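CRISPR-associated endoribonuclease Cas2 (Thermococcus onnurineus, PDB 5G4D) probably acts as a magnesium-dependent endoribonuclease on single-stranded RNA and belongs to the Cas2 family of CRISPR adaptive immunity proteins. Local coordinates at residues V20-F23 and L24-L28. Sequence-based numbering, arbitrary orientation.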
loop_
_atom_site.group_PDB
_atom_site.type_symbol
_atom_site.label_atom_id
_atom_site.label_comp_id
_atom_site.label_asym_id
_atom_site.label_seq_id
_atom_site.Cartn_x
_atom_site.Cartn_y
_atom_site.Cartn_z
ATOM N N VAL A 20 -13.947 -7.827 -2.322
ATOM C CA VAL A 20 -13.085 -6.763 -2.849
ATOM C C VAL A 20 -11.830 -7.358 -3.478
ATOM O O VAL A 20 -11.414 -6.958 -4.575
ATOM C CB VAL A 20 -12.743 -5.753 -1.740
ATOM C CG1 VAL A 20 -11.585 -4.837 -2.171
ATOM C CG2 VAL A 20 -13.966 -4.925 -1.392
ATOM N N LYS A 21 -11.198 -8.317 -2.782
ATOM C CA LYS A 21 -10.029 -9.001 -3.327
ATOM C C LYS A 21 -10.336 -9.635 -4.683
ATOM O O LYS A 21 -9.577 -9.476 -5.647
ATOM C CB LYS A 21 -9.546 -10.063 -2.334
ATOM C CG LYS A 21 -8.391 -10.923 -2.848
ATOM C CD LYS A 21 -7.964 -11.956 -1.796
ATOM C CE LYS A 21 -9.076 -12.960 -1.513
ATOM N NZ LYS A 21 -8.624 -14.092 -0.635
ATOM N N LYS A 22 -11.452 -10.366 -4.777
ATOM C CA LYS A 22 -11.767 -11.058 -6.024
ATOM C C LYS A 22 -12.015 -10.076 -7.161
ATOM O O LYS A 22 -11.603 -10.322 -8.301
ATOM C CB LYS A 22 -12.981 -11.982 -5.830
ATOM C CG LYS A 22 -13.204 -12.958 -6.981
ATOM C CD LYS A 22 -14.182 -14.078 -6.589
ATOM C CE LYS A 22 -15.584 -13.540 -6.327
ATOM N NZ LYS A 22 -16.191 -12.886 -7.526
ATOM N N PHE A 23 -12.666 -8.945 -6.866
ATOM C CA PHE A 23 -12.900 -7.928 -7.891
ATOM C C PHE A 23 -11.587 -7.325 -8.375
ATOM O O PHE A 23 -11.374 -7.159 -9.583
ATOM C CB PHE A 23 -13.826 -6.834 -7.350
ATOM C CG PHE A 23 -13.972 -5.638 -8.267
ATOM C CD1 PHE A 23 -14.781 -5.701 -9.392
ATOM C CD2 PHE A 23 -13.314 -4.447 -7.991
ATOM C CE1 PHE A 23 -14.921 -4.601 -10.234
ATOM C CE2 PHE A 23 -13.435 -3.343 -8.828
ATOM C CZ PHE A 23 -14.251 -3.418 -9.953
ATOM N N LEU A 24 -10.696 -6.966 -7.448
ATOM C CA LEU A 24 -9.468 -6.303 -7.873
ATOM C C LEU A 24 -8.543 -7.255 -8.625
ATOM O O LEU A 24 -7.774 -6.813 -9.490
ATOM C CB LEU A 24 -8.761 -5.678 -6.667
ATOM C CG LEU A 24 -9.444 -4.413 -6.121
ATOM C CD1 LEU A 24 -8.709 -3.926 -4.880
ATOM C CD2 LEU A 24 -9.532 -3.284 -7.149
ATOM N N ARG A 25 -8.621 -8.560 -8.343
ATOM C CA ARG A 25 -7.817 -9.522 -9.093
ATOM C C ARG A 25 -8.192 -9.534 -10.566
ATOM O O ARG A 25 -7.366 -9.888 -11.415
ATOM C CB ARG A 25 -7.962 -10.929 -8.507
ATOM C CG ARG A 25 -7.249 -11.143 -7.191
ATOM C CD ARG A 25 -7.294 -12.607 -6.765
ATOM N NE ARG A 25 -6.572 -13.488 -7.681
ATOM C CZ ARG A 25 -6.662 -14.816 -7.665
ATOM N NH1 ARG A 25 -7.455 -15.417 -6.788
ATOM N NH2 ARG A 25 -5.970 -15.545 -8.533
ATOM N N ARG A 26 -9.421 -9.144 -10.893
ATOM C CA ARG A 26 -9.822 -9.052 -12.289
ATOM C C ARG A 26 -9.327 -7.785 -12.982
ATOM O O ARG A 26 -9.587 -7.615 -14.177
ATOM C CB ARG A 26 -11.345 -9.124 -12.395
ATOM C CG ARG A 26 -11.955 -10.392 -11.825
ATOM C CD ARG A 26 -13.471 -10.283 -11.789
ATOM N NE ARG A 26 -14.096 -11.481 -12.318
ATOM C CZ ARG A 26 -14.606 -12.446 -11.560
ATOM N NH1 ARG A 26 -14.572 -12.340 -10.242
ATOM N NH2 ARG A 26 -15.157 -13.522 -12.117
ATOM N N HIS A 27 -8.614 -6.897 -12.285
ATOM C CA HIS A 27 -8.283 -5.609 -12.878
ATOM C C HIS A 27 -6.826 -5.222 -12.668
ATOM O O HIS A 27 -6.261 -4.486 -13.483
ATOM C CB HIS A 27 -9.199 -4.522 -12.312
ATOM C CG HIS A 27 -10.637 -4.694 -12.694
ATOM N ND1 HIS A 27 -11.166 -4.159 -13.848
ATOM C CD2 HIS A 27 -11.649 -5.358 -12.087
ATOM C CE1 HIS A 27 -12.448 -4.474 -13.930
ATOM N NE2 HIS A 27 -12.766 -5.204 -12.877
ATOM N N LEU A 28 -6.208 -5.720 -11.597
ATOM C CA LEU A 28 -4.880 -5.272 -11.206
ATOM C C LEU A 28 -4.034 -6.448 -10.729
ATOM O O LEU A 28 -4.532 -7.544 -10.458
ATOM C CB LEU A 28 -4.970 -4.200 -10.107
ATOM C CG LEU A 28 -5.640 -2.876 -10.487
ATOM C CD1 LEU A 28 -5.815 -2.003 -9.269
ATOM C CD2 LEU A 28 -4.816 -2.144 -11.551
#
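Phe23, on helix 17-25, meets His27 in the turn that follows. His27 CD2 lies over one face of the Phe23 ring, toward its rim, and His27 NE2 is 3.5 Å from Phe23 CE1. The two rings meet obliquely, with planes inclined at 44° and centroids 4.6 Å apart. The His27 ring also turns an edge to the backbone: its CD2 lies 3.1 Å from Phe23 O, in the plane of the imidazole. On the far side of that ring, ND1 is hydrogen-bonded to Glu44, which probably helps hold the ring's rotation.

The close-packed side is apolar. Val20 and Leu24, one turn apart, point the same way, and Val20 CG1 lies 4.1 Å from Leu24 CD1. The other methyl of Leu24, CD2, reaches Phe23 CD2. Val20 and Leu24 both touch Tyr10 of strand 4-11; Leu52 and Ile48 of helix 42-55 touch Val20 and Leu24 respectively. In the ferredoxin-like fold of Cas2, helix 17-25 packs on the antiparallel sheet beside helix 42-55.

Backbone bonds carry the chain from the helix into the turn. Leu24 N and Arg25 N donate regular bonds to Val20 O and Lys21 O. Arg26 N then bonds to Phe23 O, three residues back, at 3.1 Å and from above the carbonyl plane. Leu24 O accepts from both His27 N and Leu28 N.

The solvent side is looser and basic. Lys22 and Arg26 run side by side. Lys22 has CG anti to its backbone nitrogen (chi1 -168°), and its bent end brings NZ to 3.2 Å from Arg26 NH1. Both are donors, and NZ meets the guanidinium at its edge. Two like charges so close probably repel, and Arg19 NH2 adds a third nearby.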